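Flagellar motor switch protein FliG (Helicobacter pylori 26695, PDB 5WUJ) forms part of the flagellar motor switch complex, which contacts chemotaxis proteins and motor components that set the direction of flagellar rotation, and is required for flagellum synthesis and motility. Local coordinates at residues Ile16-Ile21 with Ala59-Glu64; Glu81-Leu86 with Lys98-Leu103. One frame throughout, in Å; residues are numbered along the deposited sequence.

Both contacts join helices of the FliG N-terminal domain, but they sit at different depths. Interaction 1, between helix 12-23 and helix 55-71, lies near the centre of the chain and is wholly buried, with branched aliphatic side chains meeting at a steep crossing. Interaction 2 lies about 22 Å away, centre to centre, where helix 79-91 and helix 93-104 run antiparallel at the C-terminal end; it is only partly buried and mixes a methionine with an arginine held by a salt bridge. No helix is shared, yet helix 55-71 and helix 79-91 are consecutive, and Glu-63 OE2 packs against Glu-85 CG at 3.8 Å, so the two regions touch through these helices.

Interaction 1. Residues Ile16-Ile21 with Ala59-Glu64; sequences IAILLI and AAVLEE
Val-61 is the bump here: it points from helix 55-71 into the hollow between Ile-18 and Leu-19 on helix 12-23. Its two methyls straddle the branch methyl of Ile-18, with Ile-18 CG2 lying 4.0 Å from Val-61 CG2 and 4.1 Å from Val-61 CG1. That methyl of Ile-18 faces the valine because it stands anti to its own backbone N, while CG1 swings to the other flank. Val-61 CG1 also reaches the backbone beside Leu-19, 4.2 Å from Leu-19 N. The next residue, Leu-62, starts out past the other helix and sends its CD2 branch across: Leu-62 CD2 comes within 4.1 Å of Leu-19 CG, and the two leucines meet at about a right angle. The axes pass 9.3 Å apart, their directions 103° from each other, so the contact is concentrated around one crossing point, with Leu-19 and Leu-62 holding the nearest CA atoms, 6.3 Å apart. No hydrogen bond crosses; the touching side chains are all aliphatic. Around them, Phe-65 of helix 55-71 touches Leu-19, Leu-10 and Thr-53 touch Ile-18, and an aromatic side chain of another protein chain packs on Leu-62. This crossing is a near-perpendicular helix-helix packing in the buried centre of the all-helical FliG N-terminal domain.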
ATOM      1  N   ILE B  16      -3.690   5.912  -4.279  1.00 26.23           N
ATOM      2  CA  ILE B  16      -3.155   6.667  -3.149  1.00 21.66           C
ATOM      3  C   ILE B  16      -4.261   7.000  -2.157  1.00 19.41           C
ATOM      4  O   ILE B  16      -4.072   6.882  -0.945  1.00 22.25           O
ATOM      5  CB  ILE B  16      -2.430   7.928  -3.652  1.00 24.19           C
ATOM      6  CG1 ILE B  16      -1.077   7.557  -4.262  1.00 29.24           C
ATOM      7  CG2 ILE B  16      -2.280   8.950  -2.536  1.00 26.21           C
ATOM      8  CD1 ILE B  16      -0.515   8.645  -5.213  1.00 27.46           C
ATOM      9  N   ALA B  17      -5.444   7.392  -2.647  1.00 17.95           N
ATOM     10  CA  ALA B  17      -6.559   7.645  -1.737  1.00 17.25           C
ATOM     11  C   ALA B  17      -6.982   6.369  -1.021  1.00 22.86           C
ATOM     12  O   ALA B  17      -7.294   6.394   0.181  1.00 24.33           O
ATOM     13  CB  ALA B  17      -7.742   8.239  -2.499  1.00 19.07           C
ATOM     14  N   ILE B  18      -6.980   5.236  -1.733  1.00 17.18           N
ATOM     15  CA  ILE B  18      -7.301   3.970  -1.076  1.00 18.07           C
ATOM     16  C   ILE B  18      -6.261   3.651  -0.003  1.00 18.18           C
ATOM     17  O   ILE B  18      -6.603   3.207   1.101  1.00 24.85           O
ATOM     18  CB  ILE B  18      -7.438   2.838  -2.115  1.00 19.65           C
ATOM     19  CG1 ILE B  18      -8.824   2.902  -2.770  1.00 27.42           C
ATOM     20  CG2 ILE B  18      -7.256   1.476  -1.472  1.00 18.14           C
ATOM     21  CD1 ILE B  18      -8.858   2.349  -4.184  1.00 19.42           C
ATOM     22  N   LEU B  19      -4.979   3.886  -0.292  1.00 21.65           N
ATOM     23  CA  LEU B  19      -3.977   3.741   0.766  1.00 16.58           C
ATOM     24  C   LEU B  19      -4.294   4.669   1.937  1.00 23.07           C
ATOM     25  O   LEU B  19      -4.283   4.242   3.099  1.00 20.92           O
ATOM     26  CB  LEU B  19      -2.572   4.012   0.211  1.00 16.42           C
ATOM     27  CG  LEU B  19      -1.358   3.905   1.144  1.00 28.17           C
ATOM     28  CD1 LEU B  19      -0.140   3.695   0.299  1.00 29.91           C
ATOM     29  CD2 LEU B  19      -1.153   5.154   1.996  1.00 26.52           C
ATOM     30  N   LEU B  20      -4.601   5.947   1.649  1.00 20.12           N
ATOM     31  CA  LEU B  20      -4.828   6.904   2.733  1.00 20.24           C
ATOM     32  C   LEU B  20      -6.038   6.524   3.580  1.00 22.41           C
ATOM     33  O   LEU B  20      -5.986   6.584   4.816  1.00 22.63           O
ATOM     34  CB  LEU B  20      -4.985   8.313   2.172  1.00 18.01           C
ATOM     35  CG  LEU B  20      -3.646   8.831   1.648  1.00 23.47           C
ATOM     36  CD1 LEU B  20      -3.820  10.137   0.881  1.00 24.91           C
ATOM     37  CD2 LEU B  20      -2.652   9.003   2.809  1.00 18.09           C
ATOM     38  N   ILE B  21      -7.130   6.123   2.936  1.00 20.67           N
ATOM     39  CA  ILE B  21      -8.301   5.654   3.672  1.00 18.69           C
ATOM     40  C   ILE B  21      -7.899   4.586   4.686  1.00 29.22           C
ATOM     41  O   ILE B  21      -8.324   4.611   5.844  1.00 26.96           O
ATOM     42  CB  ILE B  21      -9.367   5.120   2.692  1.00 26.71           C
ATOM     43  CG1 ILE B  21      -9.994   6.240   1.850  1.00 27.85           C
ATOM     44  CG2 ILE B  21     -10.411   4.288   3.431  1.00 28.52           C
ATOM     45  CD1 ILE B  21     -10.786   5.731   0.618  1.00 20.77           C
ATOM     46  N   ALA B  59      -6.218  -4.213   0.194  1.00 23.76           N
ATOM     47  CA  ALA B  59      -5.063  -5.022   0.566  1.00 29.73           C
ATOM     48  C   ALA B  59      -4.104  -5.177  -0.601  1.00 26.08           C
ATOM     49  O   ALA B  59      -2.883  -5.179  -0.414  1.00 24.27           O
ATOM     50  CB  ALA B  59      -5.522  -6.404   1.053  1.00 24.72           C
ATOM     51  N   ALA B  60      -4.643  -5.361  -1.808  1.00 20.25           N
ATOM     52  CA  ALA B  60      -3.804  -5.426  -2.998  1.00 23.49           C
ATOM     53  C   ALA B  60      -3.077  -4.100  -3.237  1.00 27.56           C
ATOM     54  O   ALA B  60      -1.923  -4.091  -3.688  1.00 24.63           O
ATOM     55  CB  ALA B  60      -4.659  -5.803  -4.207  1.00 19.94           C
ATOM     56  N   VAL B  61      -3.737  -2.974  -2.936  1.00 20.13           N
ATOM     57  CA  VAL B  61      -3.085  -1.667  -3.049  1.00 21.98           C
ATOM     58  C   VAL B  61      -1.955  -1.541  -2.034  1.00 24.28           C
ATOM     59  O   VAL B  61      -0.850  -1.088  -2.366  1.00 27.78           O
ATOM     60  CB  VAL B  61      -4.114  -0.525  -2.897  1.00 27.01           C
ATOM     61  CG1 VAL B  61      -3.413   0.865  -2.731  1.00 20.93           C
ATOM     62  CG2 VAL B  61      -5.020  -0.472  -4.112  1.00 27.18           C
ATOM     63  N   LEU B  62      -2.206  -1.938  -0.781  1.00 19.26           N
ATOM     64  CA  LEU B  62      -1.152  -1.881   0.229  1.00 18.48           C
ATOM     65  C   LEU B  62       0.041  -2.737  -0.169  1.00 22.22           C
ATOM     66  O   LEU B  62       1.197  -2.339   0.019  1.00 22.75           O
ATOM     67  CB  LEU B  62      -1.685  -2.347   1.581  1.00 15.28           C
ATOM     68  CG  LEU B  62      -2.679  -1.436   2.253  1.00 27.97           C
ATOM     69  CD1 LEU B  62      -2.915  -1.909   3.689  1.00 25.88           C
ATOM     70  CD2 LEU B  62      -2.200   0.015   2.183  1.00 22.37           C
ATOM     71  N   GLU B  63      -0.220  -3.926  -0.711  1.00 17.62           N
ATOM     72  CA  GLU B  63       0.883  -4.782  -1.135  1.00 29.83           C
ATOM     73  C   GLU B  63       1.697  -4.110  -2.229  1.00 26.26           C
ATOM     74  O   GLU B  63       2.927  -4.249  -2.281  1.00 23.88           O
ATOM     75  CB  GLU B  63       0.355  -6.127  -1.627  1.00 24.17           C
ATOM     76  CG  GLU B  63      -0.076  -7.075  -0.529  1.00 41.54           C
ATOM     77  CD  GLU B  63      -0.156  -8.510  -1.022  1.00 56.57           C
ATOM     78  OE1 GLU B  63      -0.057  -8.715  -2.258  1.00 58.00           O
ATOM     79  OE2 GLU B  63      -0.304  -9.426  -0.178  1.00 62.99           O
ATOM     80  N   GLU B  64       1.019  -3.398  -3.127  1.00 22.32           N
ATOM     81  CA  GLU B  64       1.726  -2.676  -4.176  1.00 26.91           C
ATOM     82  C   GLU B  64       2.628  -1.604  -3.574  1.00 22.09           C
ATOM     83  O   GLU B  64       3.801  -1.479  -3.950  1.00 22.25           O
ATOM     84  CB  GLU B  64       0.709  -2.075  -5.145  1.00 31.01           C
ATOM     85  CG  GLU B  64       1.288  -1.391  -6.358  1.00 40.22           C
ATOM     86  CD  GLU B  64       0.202  -0.963  -7.343  1.00 53.82           C
ATOM     87  OE1 GLU B  64       0.420   0.031  -8.067  1.00 62.26           O
ATOM     88  OE2 GLU B  64      -0.870  -1.612  -7.390  1.00 58.51           O
TER

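Interaction 2. Residues Glu81-Leu86 with Lys98-Leu103; sequences EYAREL and KVMDKL
Two successive bends in Met-100, chi2 -61° and chi3 -53°, curl its thioether against Arg-84, while the arginine, extended to CG and CD and then bent at chi3, turns its guanidinium back with Met-100 CE over one face. The setting is an antiparallel helical hairpin: helix 79-91 and helix 93-104 follow each other closely in the chain, and their short segments run at 158° with axes 10.2 Å apart.

Met-100 buries more surface than any other residue of the contact. It comes from helix 93-104 and reaches the backbone of the opposite helix, where Met-100 SD rests 3.6 Å from Arg-84 CA. The sulfur also lies 4.2 Å from Ala-83 CB, so it occupies the groove between the alanine methyl and the root of the arginine. On the same facing helix, Leu-80 and Leu-87 also touch Met-100. One turn on, Leu-103 extends the seam toward the surface: Leu-103 CD2 touches Ala-83 CB at 3.8 Å, a small methyl-to-methyl contact.

The guanidinium is tied at its edge as well as covered on a face. Arg-84 NH1 donates to Glu-81 OE2 at 2.8 Å in a salt bridge; that oxygen lies close to the guanidinium plane and is met on its anti side, somewhat out of the carboxylate plane. Glu-81 OE2 has a second positive partner, a basic side chain of another protein chain, so the carboxylate joins the hairpin to that molecule. The bridge probably limits how the guanidinium can turn, and the arginine presents a flat face to Met-100 CE, which lies 3.9 Å from Arg-84 NE and 4.0 Å from Arg-84 NH2.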
ATOM      1  N   GLU B  81       7.779 -11.046   5.205  1.00 27.50           N
ATOM      2  CA  GLU B  81       6.490 -10.847   4.548  1.00 26.89           C
ATOM      3  C   GLU B  81       6.662 -10.367   3.114  1.00 30.88           C
ATOM      4  O   GLU B  81       5.856 -10.711   2.238  1.00 26.97           O
ATOM      5  CB  GLU B  81       5.665  -9.836   5.351  1.00 29.61           C
ATOM      6  CG  GLU B  81       4.355  -9.361   4.723  1.00 31.72           C
ATOM      7  CD  GLU B  81       3.414 -10.497   4.309  1.00 37.64           C
ATOM      8  OE1 GLU B  81       2.603 -10.282   3.380  1.00 39.61           O
ATOM      9  OE2 GLU B  81       3.466 -11.593   4.916  1.00 37.16           O
ATOM     10  N   TYR B  82       7.691  -9.557   2.860  1.00 23.79           N
ATOM     11  CA  TYR B  82       7.979  -9.146   1.495  1.00 22.88           C
ATOM     12  C   TYR B  82       8.373 -10.347   0.639  1.00 25.87           C
ATOM     13  O   TYR B  82       7.874 -10.520  -0.485  1.00 24.64           O
ATOM     14  CB  TYR B  82       9.086  -8.081   1.494  1.00 24.32           C
ATOM     15  CG  TYR B  82       9.470  -7.637   0.106  1.00 36.50           C
ATOM     16  CD1 TYR B  82       8.520  -7.099  -0.760  1.00 41.90           C
ATOM     17  CD2 TYR B  82      10.776  -7.769  -0.354  1.00 42.79           C
ATOM     18  CE1 TYR B  82       8.864  -6.690  -2.043  1.00 39.88           C
ATOM     19  CE2 TYR B  82      11.124  -7.361  -1.631  1.00 45.20           C
ATOM     20  CZ  TYR B  82      10.165  -6.824  -2.469  1.00 43.47           C
ATOM     21  OH  TYR B  82      10.509  -6.427  -3.739  1.00 55.65           O
ATOM     22  N   ALA B  83       9.286 -11.180   1.148  1.00 25.62           N
ATOM     23  CA  ALA B  83       9.623 -12.430   0.462  1.00 27.99           C
ATOM     24  C   ALA B  83       8.381 -13.277   0.209  1.00 25.84           C
ATOM     25  O   ALA B  83       8.182 -13.800  -0.897  1.00 26.11           O
ATOM     26  CB  ALA B  83      10.640 -13.217   1.288  1.00 23.61           C
ATOM     27  N   ARG B  84       7.529 -13.410   1.227  1.00 25.00           N
ATOM     28  CA  ARG B  84       6.324 -14.226   1.106  1.00 27.37           C
ATOM     29  C   ARG B  84       5.432 -13.729  -0.027  1.00 32.68           C
ATOM     30  O   ARG B  84       4.898 -14.531  -0.804  1.00 29.78           O
ATOM     31  CB  ARG B  84       5.582 -14.212   2.444  1.00 23.34           C
ATOM     32  CG  ARG B  84       4.520 -15.274   2.638  1.00 26.62           C
ATOM     33  CD  ARG B  84       3.846 -15.093   4.007  1.00 26.18           C
ATOM     34  NE  ARG B  84       4.664 -15.607   5.109  1.00 29.79           N
ATOM     35  CZ  ARG B  84       5.184 -14.867   6.096  1.00 32.61           C
ATOM     36  NH1 ARG B  84       4.985 -13.552   6.147  1.00 24.79           N
ATOM     37  NH2 ARG B  84       5.914 -15.451   7.048  1.00 28.06           N
ATOM     38  N   GLU B  85       5.263 -12.406  -0.141  1.00 31.94           N
ATOM     39  CA  GLU B  85       4.474 -11.840  -1.234  1.00 36.42           C
ATOM     40  C   GLU B  85       5.155 -12.051  -2.579  1.00 32.48           C
ATOM     41  O   GLU B  85       4.500 -12.415  -3.563  1.00 34.16           O
ATOM     42  CB  GLU B  85       4.243 -10.346  -1.005  1.00 33.35           C
ATOM     43  CG  GLU B  85       3.391 -10.033   0.207  1.00 34.40           C
ATOM     44  CD  GLU B  85       3.365  -8.542   0.542  1.00 39.17           C
ATOM     45  OE1 GLU B  85       3.816  -7.725  -0.291  1.00 41.58           O
ATOM     46  OE2 GLU B  85       2.901  -8.191   1.645  1.00 38.06           O
ATOM     47  N   LEU B  86       6.467 -11.818  -2.635  1.00 24.79           N
ATOM     48  CA  LEU B  86       7.216 -12.010  -3.875  1.00 26.72           C
ATOM     49  C   LEU B  86       7.136 -13.459  -4.361  1.00 28.86           C
ATOM     50  O   LEU B  86       6.850 -13.720  -5.538  1.00 27.48           O
ATOM     51  CB  LEU B  86       8.669 -11.607  -3.655  1.00 27.14           C
ATOM     52  CG  LEU B  86       9.628 -11.849  -4.820  1.00 39.16           C
ATOM     53  CD1 LEU B  86       9.227 -10.987  -6.013  1.00 31.48           C
ATOM     54  CD2 LEU B  86      11.066 -11.548  -4.402  1.00 42.84           C
ATOM     55  N   LYS B  98       7.054 -23.755   0.611  1.00 49.14           N
ATOM     56  CA  LYS B  98       8.217 -24.605   0.856  1.00 51.04           C
ATOM     57  C   LYS B  98       9.502 -23.789   0.829  1.00 48.01           C
ATOM     58  O   LYS B  98      10.409 -24.023   1.637  1.00 48.90           O
ATOM     59  CB  LYS B  98       8.262 -25.779  -0.136  1.00 55.93           C
ATOM     60  CG  LYS B  98       6.902 -26.459  -0.291  1.00 63.45           C
ATOM     61  CD  LYS B  98       6.824 -27.436  -1.457  1.00 64.61           C
ATOM     62  CE  LYS B  98       8.050 -28.309  -1.581  1.00 63.43           C
ATOM     63  NZ  LYS B  98       7.676 -29.633  -2.146  1.00 70.74           N
ATOM     64  N   VAL B  99       9.589 -22.801  -0.072  1.00 44.70           N
ATOM     65  CA  VAL B  99      10.691 -21.842   0.003  1.00 42.06           C
ATOM     66  C   VAL B  99      10.640 -21.079   1.324  1.00 43.25           C
ATOM     67  O   VAL B  99      11.652 -20.948   2.025  1.00 41.34           O
ATOM     68  CB  VAL B  99      10.667 -20.880  -1.194  1.00 41.75           C
ATOM     69  CG1 VAL B  99      11.690 -19.756  -0.988  1.00 36.68           C
ATOM     70  CG2 VAL B  99      10.962 -21.651  -2.485  1.00 43.25           C
ATOM     71  N   MET B 100       9.449 -20.602   1.697  1.00 40.57           N
ATOM     72  CA  MET B 100       9.333 -19.789   2.904  1.00 39.95           C
ATOM     73  C   MET B 100       9.794 -20.549   4.145  1.00 42.74           C
ATOM     74  O   MET B 100      10.508 -19.992   4.988  1.00 42.34           O
ATOM     75  CB  MET B 100       7.899 -19.293   3.079  1.00 39.67           C
ATOM     76  CG  MET B 100       7.569 -18.171   2.115  1.00 37.34           C
ATOM     77  SD  MET B 100       8.630 -16.733   2.363  1.00 33.74           S
ATOM     78  CE  MET B 100       8.379 -16.477   4.127  1.00 35.55           C
ATOM     79  N   ASP B 101       9.419 -21.824   4.264  1.00 45.89           N
ATOM     80  CA  ASP B 101       9.889 -22.618   5.395  1.00 51.06           C
ATOM     81  C   ASP B 101      11.413 -22.704   5.409  1.00 54.81           C
ATOM     82  O   ASP B 101      12.041 -22.522   6.459  1.00 49.11           O
ATOM     83  CB  ASP B 101       9.262 -24.013   5.372  1.00 52.96           C
ATOM     84  CG  ASP B 101       7.772 -23.986   5.666  1.00 59.48           C
ATOM     85  OD1 ASP B 101       7.310 -23.072   6.389  1.00 59.05           O
ATOM     86  OD2 ASP B 101       7.071 -24.900   5.193  1.00 61.89           O
ATOM     87  N   LYS B 102      12.031 -22.957   4.251  1.00 54.10           N
ATOM     88  CA  LYS B 102      13.491 -22.959   4.208  1.00 54.32           C
ATOM     89  C   LYS B 102      14.052 -21.563   4.444  1.00 54.01           C
ATOM     90  O   LYS B 102      15.150 -21.427   4.994  1.00 61.25           O
ATOM     91  CB  LYS B 102      13.998 -23.526   2.875  1.00 55.69           C
ATOM     92  CG  LYS B 102      13.947 -25.042   2.791  1.00 61.44           C
ATOM     93  CD  LYS B 102      15.272 -25.627   2.314  1.00 65.99           C
ATOM     94  CE  LYS B 102      15.210 -27.151   2.252  1.00 68.52           C
ATOM     95  NZ  LYS B 102      16.550 -27.814   2.192  1.00 76.03           N
ATOM     96  N   LEU B 103      13.303 -20.523   4.072  1.00 55.52           N
ATOM     97  CA  LEU B 103      13.793 -19.154   4.212  1.00 58.61           C
ATOM     98  C   LEU B 103      13.810 -18.707   5.670  1.00 65.52           C
ATOM     99  O   LEU B 103      14.710 -17.963   6.083  1.00 68.29           O
ATOM    100  CB  LEU B 103      12.933 -18.206   3.374  1.00 40.65           C
ATOM    101  CG  LEU B 103      13.513 -16.866   2.938  1.00 40.45           C
ATOM    102  CD1 LEU B 103      14.971 -16.988   2.561  1.00 48.21           C
ATOM    103  CD2 LEU B 103      12.727 -16.354   1.752  1.00 37.61           C
TER